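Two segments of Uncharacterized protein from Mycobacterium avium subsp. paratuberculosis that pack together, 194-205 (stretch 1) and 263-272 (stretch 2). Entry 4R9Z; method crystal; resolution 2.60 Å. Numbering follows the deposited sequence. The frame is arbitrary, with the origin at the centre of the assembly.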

# COMPACT_ATOMS: atom_id res chain seq x y z
N LEU B 194 12.07 12.51 1.73
CA LEU B 194 13.31 12.13 1.06
C LEU B 194 13.52 10.63 1.16
O LEU B 194 14.02 10.00 0.23
CB LEU B 194 14.50 12.86 1.68
CG LEU B 194 14.65 14.33 1.28
CD1 LEU B 194 15.65 15.01 2.20
CD2 LEU B 194 15.10 14.43 -0.17
N VAL B 195 13.12 10.07 2.29
CA VAL B 195 13.09 8.63 2.44
C VAL B 195 12.17 8.02 1.39
O VAL B 195 12.57 7.13 0.64
CB VAL B 195 12.62 8.22 3.84
CG1 VAL B 195 12.25 6.75 3.85
CG2 VAL B 195 13.71 8.51 4.85
N ALA B 196 10.94 8.52 1.33
CA ALA B 196 9.99 8.06 0.32
C ALA B 196 10.53 8.27 -1.09
O ALA B 196 10.42 7.38 -1.94
CB ALA B 196 8.66 8.78 0.48
N TYR B 197 11.12 9.44 -1.33
CA TYR B 197 11.74 9.78 -2.61
C TYR B 197 12.71 8.69 -3.07
O TYR B 197 12.60 8.17 -4.18
CB TYR B 197 12.47 11.13 -2.50
CG TYR B 197 12.79 11.84 -3.79
CD1 TYR B 197 13.20 11.15 -4.93
CD2 TYR B 197 12.69 13.23 -3.88
CE1 TYR B 197 13.49 11.81 -6.10
CE2 TYR B 197 12.99 13.90 -5.05
CZ TYR B 197 13.39 13.18 -6.16
OH TYR B 197 13.68 13.85 -7.33
N MET B 198 13.68 8.37 -2.21
CA MET B 198 14.72 7.41 -2.54
C MET B 198 14.19 5.97 -2.55
O MET B 198 14.61 5.16 -3.37
CB MET B 198 15.90 7.57 -1.57
CG MET B 198 16.15 6.39 -0.64
SD MET B 198 17.15 5.10 -1.40
CE MET B 198 18.25 6.11 -2.38
N SER B 199 13.26 5.68 -1.65
CA SER B 199 12.66 4.34 -1.55
C SER B 199 11.99 3.93 -2.85
O SER B 199 11.89 2.74 -3.16
CB SER B 199 11.64 4.29 -0.42
OG SER B 199 10.47 5.00 -0.76
N ALA B 200 11.50 4.91 -3.60
CA ALA B 200 10.81 4.64 -4.85
C ALA B 200 11.76 4.47 -6.04
O ALA B 200 11.63 3.51 -6.81
CB ALA B 200 9.81 5.75 -5.14
N VAL B 201 12.71 5.39 -6.19
CA VAL B 201 13.56 5.42 -7.38
C VAL B 201 14.59 4.29 -7.47
O VAL B 201 15.08 3.98 -8.55
CB VAL B 201 14.32 6.76 -7.50
CG1 VAL B 201 13.35 7.92 -7.59
CG2 VAL B 201 15.26 6.94 -6.32
N THR B 202 14.91 3.66 -6.34
CA THR B 202 15.91 2.60 -6.33
C THR B 202 15.30 1.21 -6.44
O THR B 202 16.00 0.21 -6.45
CB THR B 202 16.77 2.64 -5.06
OG1 THR B 202 15.93 2.54 -3.91
CG2 THR B 202 17.55 3.93 -5.02
N LEU B 203 13.99 1.15 -6.49
CA LEU B 203 13.29 -0.09 -6.36
C LEU B 203 12.94 -0.79 -7.65
O LEU B 203 12.38 -1.83 -7.63
CB LEU B 203 12.05 0.10 -5.51
CG LEU B 203 11.79 -1.03 -4.57
CD1 LEU B 203 13.02 -1.33 -3.80
CD2 LEU B 203 10.66 -0.71 -3.64
N THR B 204 13.26 -0.18 -8.75
CA THR B 204 13.18 -0.85 -10.00
C THR B 204 14.14 -2.00 -10.19
O THR B 204 13.79 -2.96 -10.80
CB THR B 204 13.45 0.10 -11.12
OG1 THR B 204 14.49 1.00 -10.71
CG2 THR B 204 12.23 0.84 -11.39
N GLU B 205 15.37 -1.87 -9.72
CA GLU B 205 16.41 -2.79 -10.13
C GLU B 205 16.15 -4.20 -9.75
O GLU B 205 16.39 -5.06 -10.57
CB GLU B 205 17.83 -2.34 -9.72
CG GLU B 205 18.88 -3.44 -9.42
CD GLU B 205 19.32 -4.32 -10.60
OE1 GLU B 205 18.98 -4.07 -11.75
OE2 GLU B 205 20.06 -5.28 -10.38
N LEU B 263 14.46 0.36 12.39
CA LEU B 263 13.66 0.35 11.18
C LEU B 263 13.12 1.75 10.88
O LEU B 263 12.59 2.43 11.76
CB LEU B 263 12.50 -0.65 11.31
CG LEU B 263 11.53 -0.75 10.13
CD1 LEU B 263 12.22 -1.34 8.91
CD2 LEU B 263 10.33 -1.58 10.52
N VAL B 264 13.27 2.19 9.64
CA VAL B 264 12.80 3.51 9.24
C VAL B 264 11.46 3.43 8.51
O VAL B 264 10.51 4.13 8.86
CB VAL B 264 13.84 4.21 8.34
CG1 VAL B 264 13.23 5.44 7.68
CG2 VAL B 264 15.06 4.59 9.16
N CYS B 265 11.39 2.56 7.51
CA CYS B 265 10.15 2.39 6.77
C CYS B 265 10.04 1.02 6.12
O CYS B 265 11.04 0.37 5.85
CB CYS B 265 10.02 3.47 5.70
SG CYS B 265 11.21 3.33 4.36
N THR B 266 8.80 0.59 5.90
CA THR B 266 8.51 -0.61 5.12
C THR B 266 7.90 -0.14 3.80
O THR B 266 7.13 0.82 3.79
CB THR B 266 7.54 -1.56 5.84
OG1 THR B 266 8.03 -1.85 7.16
CG2 THR B 266 7.39 -2.87 5.07
N VAL B 267 8.24 -0.80 2.70
CA VAL B 267 7.91 -0.28 1.37
C VAL B 267 7.40 -1.37 0.43
O VAL B 267 7.89 -2.50 0.45
CB VAL B 267 9.13 0.40 0.71
CG1 VAL B 267 8.75 1.04 -0.60
CG2 VAL B 267 9.73 1.45 1.63
N LYS B 268 6.41 -1.03 -0.40
CA LYS B 268 5.96 -1.92 -1.46
C LYS B 268 5.72 -1.13 -2.75
O LYS B 268 5.20 -0.02 -2.71
CB LYS B 268 4.69 -2.65 -1.06
CG LYS B 268 4.39 -3.88 -1.91
CD LYS B 268 5.25 -5.06 -1.50
CE LYS B 268 4.73 -5.69 -0.22
NZ LYS B 268 5.61 -6.81 0.23
N GLN B 269 6.10 -1.71 -3.88
CA GLN B 269 5.95 -1.02 -5.16
C GLN B 269 5.51 -1.97 -6.27
O GLN B 269 6.04 -3.07 -6.42
CB GLN B 269 7.26 -0.34 -5.55
CG GLN B 269 7.19 0.44 -6.86
CD GLN B 269 8.50 1.09 -7.23
OE1 GLN B 269 9.02 0.89 -8.32
NE2 GLN B 269 9.06 1.87 -6.31
N GLU B 270 4.55 -1.52 -7.07
CA GLU B 270 4.08 -2.29 -8.20
C GLU B 270 4.45 -1.54 -9.47
O GLU B 270 4.24 -0.33 -9.57
CB GLU B 270 2.57 -2.54 -8.11
CG GLU B 270 2.00 -3.44 -9.20
CD GLU B 270 0.50 -3.66 -9.03
OE1 GLU B 270 -0.22 -2.67 -8.75
OE2 GLU B 270 0.05 -4.82 -9.18
N MET B 271 5.02 -2.25 -10.44
CA MET B 271 5.43 -1.61 -11.68
C MET B 271 5.02 -2.40 -12.92
O MET B 271 4.91 -3.63 -12.88
CB MET B 271 6.94 -1.37 -11.68
CG MET B 271 7.78 -2.63 -11.72
SD MET B 271 9.43 -2.35 -11.02
CE MET B 271 9.06 -2.35 -9.27
N TYR B 272 4.78 -1.68 -14.01
CA TYR B 272 4.32 -2.24 -15.27
C TYR B 272 5.45 -2.46 -16.28
O TYR B 272 6.25 -1.56 -16.53
CB TYR B 272 3.25 -1.32 -15.87
CG TYR B 272 2.74 -1.72 -17.24
CD1 TYR B 272 2.08 -2.93 -17.44
CD2 TYR B 272 2.87 -0.86 -18.33
CE1 TYR B 272 1.59 -3.28 -18.69
CE2 TYR B 272 2.38 -1.21 -19.58
CZ TYR B 272 1.75 -2.42 -19.76
OH TYR B 272 1.27 -2.76 -21.00

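Val 195, its CA-to-CB bond directed toward the strand, places CG1 3.6 Å from SG of Cys 265 and 4.2 Å from CG1 of Val 264. A single methyl group thus meets two successive strand residues: both Val 264 and Cys 265 direct their CA-to-CB bonds toward stretch 1, a departure from strict alternation at a residue, Val 264, whose psi is -51°. With Val 267 and Leu 203, these residues form the apolar part of the contact, three valines, a leucine and a cysteine.

The arrangement illustrates a general rule. A helix laid across one face of a β-strand is among the commonest packing arrangements in proteins; the helix offers residues about one turn apart, and the strand offers alternate residues. Here the axes of helix 194-201 and the strand run in broadly the same direction, inclined at 44° and 9.4 Å apart at their closest approach, and the two stretches together bury 402 Å², counting both sides.

Further along the strand, alternation is regular: Val 267, Gln 269 and Met 271 point toward stretch 1, whereas Lys 268 points away. Val 267 receives Ser 199, one helical turn after Val 195, with CB of Ser 199 4.0 Å from CG2 of Val 267, and it also meets the chain beyond the helix, where CD2 of Leu 203 lies 4.0 Å from its CG1. Branched at CB, valine gives the strand a broad apolar surface. The CA atoms of Ser 199 and Val 267 are 7.2 Å apart, the shortest of the register pairs, where a small serine meets a valine.

Serine might seem out of place beside these methyl groups, but its p rotamer turns the hydroxyl back to its own helix: OG of Ser 199 donates a hydrogen bond to O of Ala 196 at 2.7 Å. OG is also hydrogen-bonded elsewhere in the structure, while CB packs against valine.

Beyond the helix, Met 271 brings its flexible thioether against Leu 203 and Thr 204: CE of Met 271 lies 3.7 Å from O of Leu 203, and SD of Met 271 is 4.2 Å from CA of Thr 204. CG2 of Thr 204 lies 4.3 Å from SD of Met 271, while its OG1 is further from the strand; the residue remains partly exposed.

Toward the end of the helix the contact becomes polar. CB of Leu 203 packs 3.6 Å from NE2 of Gln 269, and CB of Ala 200 lies 4.1 Å from the same nitrogen. Carbonyls in the last turn of a helix often lack a full set of backbone partners; here O of Ala 200 accepts only a weak bond from N of Leu 203 within its own stretch, at 3.4 Å, and the glutamine amide supplies a better-placed donor. Gln 269 extends with chi1 and chi2 both t, and its NE2 donates a nearly straight hydrogen bond to O of Ala 200, 3.1 Å long with an angle of 172° at the hydrogen.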